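Long-range contacts in FAD synthase (Thermoplasma volcanium GSS1, PDB 3GLV), which probably catalyses the transfer of the AMP part of ATP to flavin mononucleotide, giving FAD and diphosphate: residues A[8-13]-A[45-50]; A[17-22]-A[61-66]; A[23-28]-A[116-121]; A[36-41]-A[51-56]; A[75-80]-A[100-105]. One frame throughout, in Å; residues are numbered along the deposited sequence.

Interaction 1 of 5, residues A[8-13]-A[45-50]. With SO4 (sulfate ion), chain C.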
# COMPACT_ATOMS: atom_id res chain seq x y z
N THR A 8 3.76 13.13 -7.37
CA THR A 8 3.07 13.93 -6.35
C THR A 8 1.61 13.49 -6.18
O THR A 8 1.03 12.92 -7.08
CB THR A 8 3.06 15.43 -6.72
OG1 THR A 8 2.40 15.57 -7.99
CG2 THR A 8 4.44 15.98 -6.90
N GLY A 9 0.97 13.84 -5.07
CA GLY A 9 -0.47 13.54 -4.88
C GLY A 9 -0.83 13.70 -3.42
O GLY A 9 0.06 13.96 -2.58
N VAL A 10 -2.12 13.57 -3.13
CA VAL A 10 -2.65 13.53 -1.80
C VAL A 10 -2.57 12.13 -1.24
O VAL A 10 -2.18 11.98 -0.12
CB VAL A 10 -4.12 14.07 -1.78
CG1 VAL A 10 -4.70 13.96 -0.43
CG2 VAL A 10 -4.21 15.61 -2.31
N PHE A 11 -2.98 11.12 -2.02
CA PHE A 11 -3.00 9.71 -1.61
C PHE A 11 -3.80 9.51 -0.34
O PHE A 11 -3.30 8.94 0.63
CB PHE A 11 -1.55 9.16 -1.46
CG PHE A 11 -0.68 9.40 -2.69
CD1 PHE A 11 -0.93 8.68 -3.87
CD2 PHE A 11 0.32 10.39 -2.70
CE1 PHE A 11 -0.17 8.91 -5.03
CE2 PHE A 11 1.08 10.64 -3.85
CZ PHE A 11 0.81 9.90 -5.02
N ASP A 12 -5.02 10.00 -0.32
CA ASP A 12 -5.85 9.92 0.89
C ASP A 12 -6.28 8.46 1.15
O ASP A 12 -5.88 7.84 2.16
CB ASP A 12 -7.05 10.86 0.79
CG ASP A 12 -7.78 11.02 2.09
OD1 ASP A 12 -7.17 10.85 3.20
OD2 ASP A 12 -8.98 11.37 1.98
N ILE A 13 -7.07 7.92 0.24
CA ILE A 13 -7.46 6.51 0.31
C ILE A 13 -6.75 5.81 -0.82
O ILE A 13 -7.05 6.10 -1.99
CB ILE A 13 -8.96 6.31 0.13
CG1 ILE A 13 -9.75 7.10 1.16
CG2 ILE A 13 -9.35 4.76 0.20
CD1 ILE A 13 -9.37 6.73 2.56
N ASN A 45 -6.95 23.28 -1.98
CA ASN A 45 -7.35 22.86 -3.31
C ASN A 45 -8.71 22.15 -3.29
O ASN A 45 -9.06 21.42 -4.22
CB ASN A 45 -6.27 21.98 -3.95
CG ASN A 45 -4.91 22.69 -4.03
OD1 ASN A 45 -4.82 23.93 -4.01
ND2 ASN A 45 -3.83 21.89 -4.10
N GLY A 46 -9.49 22.39 -2.23
CA GLY A 46 -10.83 21.84 -2.14
C GLY A 46 -10.94 20.32 -2.12
O GLY A 46 -11.90 19.77 -2.62
N LYS A 47 -9.97 19.63 -1.55
CA LYS A 47 -10.14 18.21 -1.30
C LYS A 47 -9.71 17.91 0.11
O LYS A 47 -8.53 17.65 0.35
CB LYS A 47 -9.33 17.39 -2.31
CG LYS A 47 -9.18 18.07 -3.69
CD LYS A 47 -8.52 17.12 -4.71
CE LYS A 47 -7.03 16.89 -4.46
NZ LYS A 47 -6.65 15.48 -4.88
N ILE A 48 -10.66 17.95 1.04
CA ILE A 48 -10.39 17.65 2.44
C ILE A 48 -10.03 16.16 2.55
O ILE A 48 -10.82 15.31 2.20
CB ILE A 48 -11.62 17.99 3.30
CG1 ILE A 48 -11.81 19.52 3.36
CG2 ILE A 48 -11.50 17.40 4.71
CD1 ILE A 48 -13.13 20.01 4.03
N PRO A 49 -8.82 15.82 3.01
CA PRO A 49 -8.57 14.37 3.15
C PRO A 49 -9.01 13.85 4.53
O PRO A 49 -8.93 14.57 5.52
CB PRO A 49 -7.07 14.24 2.98
CG PRO A 49 -6.52 15.67 3.25
CD PRO A 49 -7.61 16.64 3.17
N ILE A 50 -9.47 12.60 4.60
CA ILE A 50 -9.92 11.99 5.85
C ILE A 50 -8.75 11.48 6.73
O ILE A 50 -8.86 11.37 7.97
CB ILE A 50 -10.96 10.86 5.46
CG1 ILE A 50 -11.86 10.53 6.62
CG2 ILE A 50 -10.28 9.65 4.90
CD1 ILE A 50 -12.92 9.53 6.23
S SO4 C . -4.38 12.22 -5.60
O1 SO4 C . -5.76 12.75 -5.59
O2 SO4 C . -3.48 13.36 -5.45
O3 SO4 C . -4.18 11.38 -4.40
O4 SO4 C . -4.28 11.59 -6.91

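Interaction 2 of 5, residues A[17-22]-A[61-66]. With SO4 (sulfate ion), chain C.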
# COMPACT_ATOMS: atom_id res chain seq x y z
N GLY A 17 -5.51 3.09 -8.95
CA GLY A 17 -5.11 4.26 -9.77
C GLY A 17 -3.80 4.87 -9.29
O GLY A 17 -2.91 5.23 -10.09
N HIS A 18 -3.67 4.98 -7.96
CA HIS A 18 -2.49 5.46 -7.39
C HIS A 18 -1.38 4.47 -7.72
O HIS A 18 -0.28 4.87 -8.08
CB HIS A 18 -2.61 5.56 -5.86
CG HIS A 18 -3.56 6.60 -5.39
ND1 HIS A 18 -4.50 6.33 -4.42
CD2 HIS A 18 -3.69 7.92 -5.71
CE1 HIS A 18 -5.19 7.44 -4.17
NE2 HIS A 18 -4.71 8.42 -4.92
N ILE A 19 -1.62 3.19 -7.50
CA ILE A 19 -0.62 2.17 -7.76
C ILE A 19 -0.14 2.27 -9.22
O ILE A 19 1.07 2.16 -9.49
CB ILE A 19 -1.16 0.76 -7.52
CG1 ILE A 19 -1.56 0.56 -6.04
CG2 ILE A 19 -0.12 -0.31 -7.95
CD1 ILE A 19 -0.41 1.00 -5.03
N HIS A 20 -1.07 2.45 -10.17
CA HIS A 20 -0.62 2.52 -11.59
C HIS A 20 0.28 3.78 -11.76
O HIS A 20 1.32 3.70 -12.40
CB HIS A 20 -1.78 2.55 -12.53
CG HIS A 20 -1.45 2.84 -13.97
ND1 HIS A 20 -1.06 1.85 -14.86
CD2 HIS A 20 -1.62 3.97 -14.72
CE1 HIS A 20 -0.92 2.39 -16.07
NE2 HIS A 20 -1.26 3.67 -16.02
N TYR A 21 -0.09 4.90 -11.19
CA TYR A 21 0.71 6.11 -11.30
C TYR A 21 2.10 5.92 -10.74
O TYR A 21 3.05 6.19 -11.40
CB TYR A 21 0.00 7.30 -10.65
CG TYR A 21 0.78 8.60 -10.54
CD1 TYR A 21 1.23 9.26 -11.64
CD2 TYR A 21 1.02 9.16 -9.32
CE1 TYR A 21 1.89 10.43 -11.52
CE2 TYR A 21 1.69 10.32 -9.20
CZ TYR A 21 2.12 10.95 -10.29
OH TYR A 21 2.78 12.10 -10.12
N LEU A 22 2.19 5.43 -9.52
CA LEU A 22 3.44 5.21 -8.86
C LEU A 22 4.30 4.14 -9.57
O LEU A 22 5.42 4.37 -9.86
CB LEU A 22 3.23 4.89 -7.40
CG LEU A 22 2.57 5.97 -6.56
CD1 LEU A 22 2.48 5.62 -5.09
CD2 LEU A 22 3.29 7.26 -6.75
N SER A 61 4.92 5.30 2.02
CA SER A 61 6.29 4.82 2.23
C SER A 61 6.35 3.29 2.31
O SER A 61 7.45 2.70 2.27
CB SER A 61 6.84 5.37 3.56
OG SER A 61 7.00 6.77 3.36
N GLU A 62 5.21 2.64 2.48
CA GLU A 62 5.20 1.19 2.66
C GLU A 62 5.08 0.46 1.34
O GLU A 62 5.10 -0.79 1.34
CB GLU A 62 4.07 0.77 3.63
CG GLU A 62 4.31 1.24 5.10
CD GLU A 62 5.44 0.53 5.78
OE1 GLU A 62 5.75 -0.62 5.39
OE2 GLU A 62 5.99 1.09 6.76
N LEU A 63 4.94 1.19 0.24
CA LEU A 63 4.84 0.56 -1.08
C LEU A 63 6.16 0.15 -1.69
O LEU A 63 7.14 0.92 -1.70
CB LEU A 63 4.13 1.47 -2.07
CG LEU A 63 2.71 1.87 -1.66
CD1 LEU A 63 2.25 3.00 -2.57
CD2 LEU A 63 1.80 0.64 -1.67
N LYS A 64 6.18 -1.06 -2.24
CA LYS A 64 7.41 -1.61 -2.83
C LYS A 64 8.07 -0.60 -3.75
O LYS A 64 9.26 -0.41 -3.67
CB LYS A 64 7.13 -2.91 -3.64
CG LYS A 64 6.83 -4.16 -2.76
CD LYS A 64 6.57 -5.45 -3.62
CE LYS A 64 6.06 -6.65 -2.77
NZ LYS A 64 6.70 -6.79 -1.35
N VAL A 65 7.28 0.06 -4.60
CA VAL A 65 7.84 0.87 -5.66
C VAL A 65 8.33 2.24 -5.19
O VAL A 65 9.02 2.92 -5.95
CB VAL A 65 6.85 1.03 -6.85
CG1 VAL A 65 6.46 -0.33 -7.41
CG2 VAL A 65 5.64 1.86 -6.49
N VAL A 66 8.06 2.62 -3.93
CA VAL A 66 8.43 3.90 -3.43
C VAL A 66 9.76 3.85 -2.68
O VAL A 66 9.89 3.20 -1.60
CB VAL A 66 7.31 4.55 -2.52
CG1 VAL A 66 7.76 5.89 -1.98
CG2 VAL A 66 5.99 4.67 -3.25
S SO4 C . -4.38 12.22 -5.60
O1 SO4 C . -5.76 12.75 -5.59
O2 SO4 C . -3.48 13.36 -5.45
O3 SO4 C . -4.18 11.38 -4.40
O4 SO4 C . -4.28 11.59 -6.91

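Interaction 3 of 5, residues A[23-28]-A[116-121]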
# COMPACT_ATOMS: atom_id res chain seq x y z
N LYS A 23 3.73 2.99 -9.87
CA LYS A 23 4.44 1.91 -10.51
C LYS A 23 4.99 2.29 -11.85
O LYS A 23 6.16 1.93 -12.19
CB LYS A 23 3.59 0.66 -10.60
CG LYS A 23 4.26 -0.50 -11.24
CD LYS A 23 3.40 -1.82 -11.19
CE LYS A 23 3.24 -2.37 -9.75
NZ LYS A 23 2.63 -3.72 -9.88
N GLU A 24 4.20 3.01 -12.64
CA GLU A 24 4.67 3.39 -13.98
C GLU A 24 5.74 4.49 -13.82
O GLU A 24 6.68 4.51 -14.58
CB GLU A 24 3.53 3.85 -14.87
CG GLU A 24 2.53 2.76 -15.23
CD GLU A 24 3.18 1.56 -15.90
OE1 GLU A 24 3.63 1.69 -17.05
OE2 GLU A 24 3.24 0.49 -15.29
N SER A 25 5.62 5.35 -12.79
CA SER A 25 6.62 6.36 -12.59
C SER A 25 7.94 5.68 -12.26
O SER A 25 8.96 6.09 -12.79
CB SER A 25 6.22 7.36 -11.51
OG SER A 25 5.03 8.06 -11.87
N LYS A 26 7.92 4.66 -11.40
CA LYS A 26 9.15 3.97 -10.98
C LYS A 26 9.85 3.34 -12.18
O LYS A 26 11.07 3.38 -12.30
CB LYS A 26 8.85 2.93 -9.93
CG LYS A 26 10.05 2.04 -9.50
CD LYS A 26 11.22 2.82 -8.94
CE LYS A 26 12.31 1.88 -8.39
NZ LYS A 26 12.24 1.71 -6.95
N LYS A 27 9.06 2.84 -13.12
CA LYS A 27 9.61 2.19 -14.30
C LYS A 27 10.51 3.14 -15.08
O LYS A 27 11.31 2.66 -15.90
CB LYS A 27 8.52 1.69 -15.24
CG LYS A 27 7.83 0.45 -14.75
CD LYS A 27 6.78 -0.03 -15.71
CE LYS A 27 6.13 -1.29 -15.17
NZ LYS A 27 4.84 -1.57 -15.89
N LEU A 28 10.36 4.45 -14.90
CA LEU A 28 11.07 5.38 -15.77
C LEU A 28 12.49 5.69 -15.24
O LEU A 28 13.28 6.37 -15.90
CB LEU A 28 10.28 6.69 -15.97
CG LEU A 28 8.91 6.72 -16.68
CD1 LEU A 28 8.18 8.05 -16.34
CD2 LEU A 28 8.99 6.49 -18.19
N VAL A 116 6.96 13.90 -17.74
CA VAL A 116 6.35 12.75 -18.43
C VAL A 116 4.93 12.49 -17.96
O VAL A 116 4.67 12.37 -16.76
CB VAL A 116 7.23 11.51 -18.24
CG1 VAL A 116 6.55 10.18 -18.71
CG2 VAL A 116 8.55 11.70 -18.98
N ARG A 117 3.97 12.45 -18.89
CA ARG A 117 2.62 12.02 -18.51
C ARG A 117 2.55 10.48 -18.47
O ARG A 117 3.01 9.80 -19.39
CB ARG A 117 1.57 12.59 -19.47
CG ARG A 117 1.25 14.05 -19.20
CD ARG A 117 0.15 14.67 -20.14
NE ARG A 117 0.45 14.44 -21.55
CZ ARG A 117 -0.10 13.51 -22.33
NH1 ARG A 117 -1.04 12.67 -21.90
NH2 ARG A 117 0.31 13.41 -23.59
N ILE A 118 1.99 9.94 -17.38
CA ILE A 118 1.75 8.51 -17.25
C ILE A 118 0.53 8.05 -18.02
O ILE A 118 -0.41 8.80 -18.16
CB ILE A 118 1.59 8.12 -15.80
CG1 ILE A 118 2.86 8.52 -15.05
CG2 ILE A 118 1.19 6.60 -15.66
CD1 ILE A 118 4.19 7.90 -15.61
N SER A 119 0.55 6.82 -18.53
CA SER A 119 -0.58 6.27 -19.32
C SER A 119 -1.88 6.24 -18.52
O SER A 119 -1.85 6.16 -17.29
CB SER A 119 -0.30 4.85 -19.78
OG SER A 119 -0.13 3.98 -18.66
N LYS A 120 -3.00 6.30 -19.22
CA LYS A 120 -4.32 6.28 -18.56
C LYS A 120 -4.51 4.93 -17.85
O LYS A 120 -4.18 3.91 -18.42
CB LYS A 120 -5.41 6.54 -19.61
CG LYS A 120 -6.83 6.59 -19.02
CD LYS A 120 -7.85 7.26 -19.97
CE LYS A 120 -8.22 6.41 -21.17
NZ LYS A 120 -9.41 6.98 -21.92
N TYR A 121 -4.93 4.92 -16.60
CA TYR A 121 -5.19 3.65 -15.92
C TYR A 121 -6.53 3.02 -16.45
O TYR A 121 -7.43 3.74 -16.80
CB TYR A 121 -5.25 3.82 -14.39
CG TYR A 121 -5.64 2.54 -13.70
CD1 TYR A 121 -4.95 1.38 -13.95
CD2 TYR A 121 -6.74 2.47 -12.85
CE1 TYR A 121 -5.30 0.17 -13.36
CE2 TYR A 121 -7.12 1.24 -12.24
CZ TYR A 121 -6.39 0.10 -12.51
OH TYR A 121 -6.72 -1.16 -11.97

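Interaction 4 of 5, residues A[36-41]-A[51-56]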
# COMPACT_ATOMS: atom_id res chain seq x y z
N VAL A 36 4.03 14.08 -1.01
CA VAL A 36 2.68 13.89 -0.46
C VAL A 36 2.15 15.26 0.02
O VAL A 36 2.81 15.93 0.84
CB VAL A 36 2.72 12.89 0.73
CG1 VAL A 36 1.33 12.78 1.42
CG2 VAL A 36 3.20 11.54 0.27
N ALA A 37 0.97 15.67 -0.45
CA ALA A 37 0.43 17.00 -0.12
C ALA A 37 0.15 17.14 1.39
O ALA A 37 -0.37 16.22 2.01
CB ALA A 37 -0.85 17.25 -0.90
N ARG A 38 0.57 18.27 1.97
CA ARG A 38 0.16 18.66 3.29
C ARG A 38 -1.35 18.80 3.36
O ARG A 38 -2.02 19.06 2.38
CB ARG A 38 0.79 20.01 3.68
CG ARG A 38 2.27 19.85 3.94
CD ARG A 38 2.99 21.05 4.42
NE ARG A 38 4.40 20.69 4.62
CZ ARG A 38 4.90 20.16 5.74
NH1 ARG A 38 4.14 19.97 6.81
NH2 ARG A 38 6.20 19.83 5.80
N ASP A 39 -1.87 18.63 4.56
CA ASP A 39 -3.30 18.81 4.80
C ASP A 39 -3.80 20.21 4.41
O ASP A 39 -4.87 20.32 3.81
CB ASP A 39 -3.66 18.49 6.26
CG ASP A 39 -3.53 16.99 6.62
OD1 ASP A 39 -3.96 16.06 5.82
OD2 ASP A 39 -3.05 16.73 7.77
N SER A 40 -3.05 21.27 4.69
CA SER A 40 -3.48 22.63 4.27
C SER A 40 -3.60 22.76 2.74
O SER A 40 -4.59 23.27 2.22
CB SER A 40 -2.56 23.75 4.80
OG SER A 40 -1.16 23.44 4.65
N THR A 41 -2.57 22.32 2.04
CA THR A 41 -2.58 22.33 0.58
C THR A 41 -3.79 21.58 0.02
O THR A 41 -4.56 22.14 -0.78
CB THR A 41 -1.28 21.63 0.05
OG1 THR A 41 -0.16 22.22 0.70
CG2 THR A 41 -1.16 21.76 -1.48
N PHE A 51 -7.63 11.14 6.08
CA PHE A 51 -6.41 10.76 6.80
C PHE A 51 -5.46 11.96 6.90
O PHE A 51 -5.29 12.70 5.93
CB PHE A 51 -5.72 9.61 6.07
CG PHE A 51 -6.34 8.26 6.33
CD1 PHE A 51 -6.12 7.61 7.55
CD2 PHE A 51 -7.03 7.60 5.34
CE1 PHE A 51 -6.63 6.38 7.80
CE2 PHE A 51 -7.57 6.33 5.56
CZ PHE A 51 -7.39 5.71 6.82
N ASP A 52 -4.82 12.13 8.05
CA ASP A 52 -3.91 13.29 8.26
C ASP A 52 -2.60 13.07 7.48
O ASP A 52 -2.30 11.96 7.05
CB ASP A 52 -3.56 13.41 9.74
CG ASP A 52 -2.77 12.19 10.20
OD1 ASP A 52 -3.37 11.12 10.52
OD2 ASP A 52 -1.55 12.23 10.07
N GLU A 53 -1.83 14.14 7.33
CA GLU A 53 -0.70 14.14 6.41
C GLU A 53 0.39 13.17 6.79
O GLU A 53 0.96 12.56 5.93
CB GLU A 53 -0.11 15.55 6.18
CG GLU A 53 0.59 16.13 7.40
CD GLU A 53 0.72 17.65 7.37
OE1 GLU A 53 0.08 18.33 6.53
OE2 GLU A 53 1.52 18.13 8.20
N ASN A 54 0.66 12.99 8.08
CA ASN A 54 1.68 12.05 8.50
C ASN A 54 1.25 10.62 8.23
O ASN A 54 2.06 9.79 7.79
CB ASN A 54 2.02 12.23 9.99
CG ASN A 54 2.56 13.61 10.27
OD1 ASN A 54 3.18 14.23 9.41
ND2 ASN A 54 2.28 14.12 11.43
N SER A 55 -0.03 10.34 8.45
CA SER A 55 -0.56 9.01 8.11
C SER A 55 -0.45 8.75 6.62
O SER A 55 0.03 7.67 6.22
CB SER A 55 -1.99 8.84 8.59
OG SER A 55 -2.04 8.87 10.00
N ARG A 56 -0.83 9.73 5.80
CA ARG A 56 -0.82 9.47 4.36
C ARG A 56 0.60 9.21 3.88
O ARG A 56 0.83 8.35 3.03
CB ARG A 56 -1.47 10.61 3.57
CG ARG A 56 -2.98 10.73 3.81
CD ARG A 56 -3.72 11.84 2.99
NE ARG A 56 -3.54 13.18 3.51
CZ ARG A 56 -2.65 14.07 3.07
NH1 ARG A 56 -1.85 13.77 2.04
NH2 ARG A 56 -2.57 15.28 3.62
O HOH W 1 -1.10 20.89 6.70

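Interaction 5 of 5, residues A[75-80]-A[100-105]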
# COMPACT_ATOMS: atom_id res chain seq x y z
N GLY A 75 2.64 25.79 -0.37
CA GLY A 75 2.00 26.45 -1.49
C GLY A 75 3.02 26.95 -2.46
O GLY A 75 2.94 28.07 -2.94
N ASP A 76 3.98 26.10 -2.77
CA ASP A 76 5.21 26.51 -3.44
C ASP A 76 5.87 25.27 -4.04
O ASP A 76 6.76 24.64 -3.43
CB ASP A 76 6.14 27.15 -2.42
CG ASP A 76 7.45 27.63 -3.04
OD1 ASP A 76 7.56 27.65 -4.30
OD2 ASP A 76 8.36 28.00 -2.24
N MET A 77 5.40 24.89 -5.23
CA MET A 77 5.84 23.63 -5.85
C MET A 77 7.31 23.70 -6.31
O MET A 77 8.11 22.74 -6.13
CB MET A 77 4.94 23.34 -7.04
CG MET A 77 5.40 22.19 -7.94
SD MET A 77 4.39 22.20 -9.44
CE MET A 77 5.08 23.64 -10.32
N MET A 78 7.68 24.84 -6.88
CA MET A 78 9.03 24.98 -7.38
C MET A 78 10.03 24.86 -6.24
O MET A 78 11.09 24.35 -6.46
CB MET A 78 9.24 26.29 -8.18
CG MET A 78 8.84 26.16 -9.70
SD MET A 78 9.53 24.74 -10.69
CE MET A 78 11.30 24.90 -10.34
N LYS A 79 9.68 25.28 -5.03
CA LYS A 79 10.57 25.03 -3.90
C LYS A 79 10.82 23.53 -3.66
O LYS A 79 11.95 23.13 -3.37
CB LYS A 79 10.06 25.66 -2.64
CG LYS A 79 10.99 25.46 -1.44
CD LYS A 79 10.61 26.46 -0.35
CE LYS A 79 11.45 26.32 0.90
NZ LYS A 79 10.89 27.20 2.00
N THR A 80 9.77 22.71 -3.77
CA THR A 80 9.97 21.28 -3.71
C THR A 80 10.88 20.77 -4.86
O THR A 80 11.80 20.01 -4.61
CB THR A 80 8.61 20.50 -3.64
OG1 THR A 80 7.89 20.92 -2.48
CG2 THR A 80 8.82 18.96 -3.58
N ALA A 100 2.01 21.71 -19.55
CA ALA A 100 2.44 22.90 -20.27
C ALA A 100 2.89 24.00 -19.30
O ALA A 100 3.90 24.66 -19.52
CB ALA A 100 1.31 23.41 -21.17
N GLU A 101 2.14 24.18 -18.23
CA GLU A 101 2.46 25.22 -17.23
C GLU A 101 3.80 24.94 -16.55
O GLU A 101 4.59 25.83 -16.35
CB GLU A 101 1.39 25.20 -16.17
CG GLU A 101 1.23 26.44 -15.35
CD GLU A 101 -0.25 26.61 -14.93
OE1 GLU A 101 -0.92 25.59 -14.64
OE2 GLU A 101 -0.76 27.76 -14.92
N LEU A 102 4.01 23.67 -16.17
CA LEU A 102 5.27 23.28 -15.53
C LEU A 102 6.44 23.42 -16.52
O LEU A 102 7.54 23.85 -16.14
CB LEU A 102 5.18 21.87 -14.99
CG LEU A 102 6.43 21.36 -14.25
CD1 LEU A 102 6.77 22.24 -13.02
CD2 LEU A 102 6.28 19.86 -13.88
N GLN A 103 6.19 23.08 -17.78
CA GLN A 103 7.18 23.19 -18.79
C GLN A 103 7.64 24.64 -18.98
O GLN A 103 8.84 24.88 -19.08
CB GLN A 103 6.69 22.62 -20.12
CG GLN A 103 7.76 22.55 -21.14
CD GLN A 103 8.84 21.55 -20.79
OE1 GLN A 103 8.55 20.38 -20.54
NE2 GLN A 103 10.10 22.00 -20.76
N SER A 104 6.72 25.61 -19.00
CA SER A 104 7.12 27.04 -19.11
C SER A 104 7.99 27.47 -17.95
O SER A 104 8.93 28.21 -18.15
CB SER A 104 5.93 28.01 -19.13
OG SER A 104 5.09 27.75 -20.25
N LYS A 105 7.65 27.02 -16.74
CA LYS A 105 8.49 27.34 -15.57
C LYS A 105 9.93 26.82 -15.71
O LYS A 105 10.90 27.57 -15.54
CB LYS A 105 7.87 26.79 -14.29
CG LYS A 105 6.58 27.53 -13.88
CD LYS A 105 6.15 27.16 -12.40
CE LYS A 105 4.80 27.83 -11.99
NZ LYS A 105 3.66 27.27 -12.72

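Interaction 1 of 5, residues A[8-13]-A[45-50]
The carboxylate of Asp12 lies across the ring of Pro49, the two side chains crossing at about a right angle, with OD1 3.4 Å from Pro49 CB. The setting is the nucleotide-binding loop after the first strand of a Rossmann-like nucleotidyltransferase fold, just ahead of the HxGH signature formed by His15 to His18. Asp12 CG stands anti to the backbone N (chi1 -169°), which puts CG on the side of Pro49 and Ile50. There Ile50 N donates to Asp12 OD2 at 2.9 Å, on the syn side and 20° out of the carboxylate plane. OD1 takes Phe51 N as well, so two successive amides are tied to one acid. Ile13 CD1 meets Ile50 CG2, and the Ile13 side chain also packs on Ile13 of the second subunit. Val10 and Phe11, inferred to bind ATP, give their backbone N-H groups to a sulfate that probably came from the crystallisation liquor. Val10 N reaches SO4 O2 at 2.7 Å and Phe11 N reaches SO4 O3 at the same length, consistent with a place where a phosphate of ATP could be held. From the opposite segment Lys47, bent at chi3 and chi4, brings NZ to 3.5 Å from Val10 CG2 and 3.0 Å from SO4 O1.

Interaction 2 of 5, residues A[17-22]-A[61-66]
Beside the residues that meet across this contact, Ile19 and Leu22 against Leu63, the flat group is the His18 imidazole: it stacks with His15, meets Phe11 edge to face, and has the sulfate S in plane at its edge. His18 NE2 donates to SO4 O3 at 3.1 Å with an angle of 137°, while ND1 is hydrogen-bonded to His15 N, which fixes the turn of the ring. An alanine at His18 would probably leave SO4 O3 with one donor fewer and Phe11 without its edge-to-face mate. Ile19 and Leu22, farther round the helix, make the contact with hydrocarbon alone. Leu22 CD1 reaches Leu63 CD1 at 3.6 Å, the side chains crossing at about a right angle, and Val66 CG2 at 4.1 Å. Ile19 CD1 rests on Leu63 CD2, and Leu22 CB on Val65 CG2. A type I turn from Leu63 to Val66 presents the three apolar partners. Aliphatic carbons make all these contacts, so between these segments the fit is one of shape and exclusion of water, while the polar ring serves the anion.

Interaction 3 of 5, residues A[23-28]-A[116-121]
Ile118, Leu28 and Glu24 lose the most surface here, and Ile118 is the one that all the others but Val116 touch. Its CG2 branch, anti to the backbone N, lies 3.7 Å from Glu24 CB and 4.1 Å from Glu24 CG, so the acid contributes its aliphatic part. In the other branch CG1 stands beside the backbone N (chi1 -59°), and chi2 of -57° brings CD1 to 3.8 Å from Ser25 OG and 4.1 Å from Leu28 CD1. Leu28 and Ile118 slide past each other in opposite directions, whereas Leu28 and Val116 meet tip to tip, CD1 to CG1 at 3.6 Å. The polar ends are turned to other partners. Ser25 OG bonds to Tyr21 O one helical turn back, and Glu24, bent at chi2, offers the syn lone pair of OE2 to Lys27 NZ at 2.7 Å, a salt bridge within residues 23-28. The evidence therefore describes docking of the last part of helix 16-26 and the residues after it on the last strand of the parallel Rossmann-like sheet and the chain that leaves it toward Tyr121, an inferred ATP-binding residue. Strand 88-91 lies alongside: Ile118 bonds through its backbone to Leu91 and packs on Thr90, which Leu28 also touches, while His20 and Tyr21 complete the helix side.

Interaction 4 of 5, residues A[36-41]-A[51-56]
Asp39 and Glu53, each the first residue of its helix, exchange backbone-to-carboxylate hydrogen bonds across the two helix starts of the Rossmann-like fold, helix 39-44 after strand 31-36 and helix 53-60. In this reciprocal pair Asp39 N donates to Glu53 OE1 at 2.8 Å, nearly straight at 163°, and Glu53 N donates to Asp39 OD2 at 2.9 Å. Each acid thus takes the amide of the other helix. Their carboxylates come close, Asp39 OD2 to Glu53 OE1 being 3.7 Å, a repulsion that the helix N-termini and Arg56 would probably offset. Asp52, at the N-cap, accepts from Ser55 N through OD2.

Ion pairs form a second group. Arg56 NH2 meets Asp39 OD1 at 2.7 Å, from 54° above the carboxylate plane. Arg38 NH1 approaches Glu53 OE2 at 3.5 Å, although the firmer partner of Arg38 is Gly72 O, reached by NE.

Third, the Arg56 guanidinium binds two main-chain oxygens in its own plane, Phe51 O through NE and Ala37 O. NH1 is also hydrogen-bonded to Val10 O in the nucleotide-binding loop. A methionine in place of Arg56 would probably leave Asp39 without its counter-charge and Ala37 O without these two donors, NH1 and NH2. Against the guanidinium Val36 CG1 packs 3.4 Å from NH1. NH1 and NH2 hold Ala37 O end-on, both at 2.9 Å.

Interaction 5 of 5, residues A[75-80]-A[100-105]
Leu102 and Lys105, which face Met77 and Met78, stand on a helix where Ala100 O is gripped by two groups of one residue: Ser104 N at 3.0 Å and, weakly, Ser104 OG. The contact joins helices 77-84 and 96-109, the connections that lead into strands 88-91 and 114-117 of the parallel Rossmann-like sheet. Helix 77-84 starts at an N-cap, Asp76, whose OD1 accepts from Lys79 N at 3.3 Å with an angle of 153°. The donor sits well above the carboxylate plane, 65° out of it.

Between the helices the chemistry is apolar. Met78 and the Lys105 chain slide past each other in opposite directions, Met78 CG lying 3.9 Å from Lys105 CD, so the lysine takes part through its methylenes. Met78 is bent at chi2 and chi3, and its SD is 4.4 Å from Leu102 CD1, a loose approach. Leu102 is the buried member of the group and also packs on Ile115 of strand 114-117, while Met78 touches Ile111 in the loop before that strand. Helix 96-109 is thereby joined to strand 114-117, and helix 77-84 to the loop before it, away from the annotated sites. Met77 has CG anti to the backbone N, and the bend at chi3 (74°) places CE, which sits 4.2 Å from Lys105 CD and, in the tightest carbon pair of the contact, 3.5 Å from Leu102 CD1.

Interactions 1 and 4 lie side by side, their centres about 7 Å apart, and are the two with polar bonds across the segments. Interaction 1, at the surface, ties residues 8-13 to the loop 45-50 and adds apolar pairs; interaction 4, partly buried, joins two helix starts through carboxylates, amides and a guanidinium. Interactions 2 and 3 share helix 16-26 and are apolar, its earlier turns buried against residues 61-66 and its end partly buried against the last strand. Interaction 5 is also apolar but has exposed members, its centre about 23 Å from that of interaction 2, across the chain's centre. Interaction 2 reaches the sulfate of interaction 1 only through His18, apart from its hydrocarbon contact.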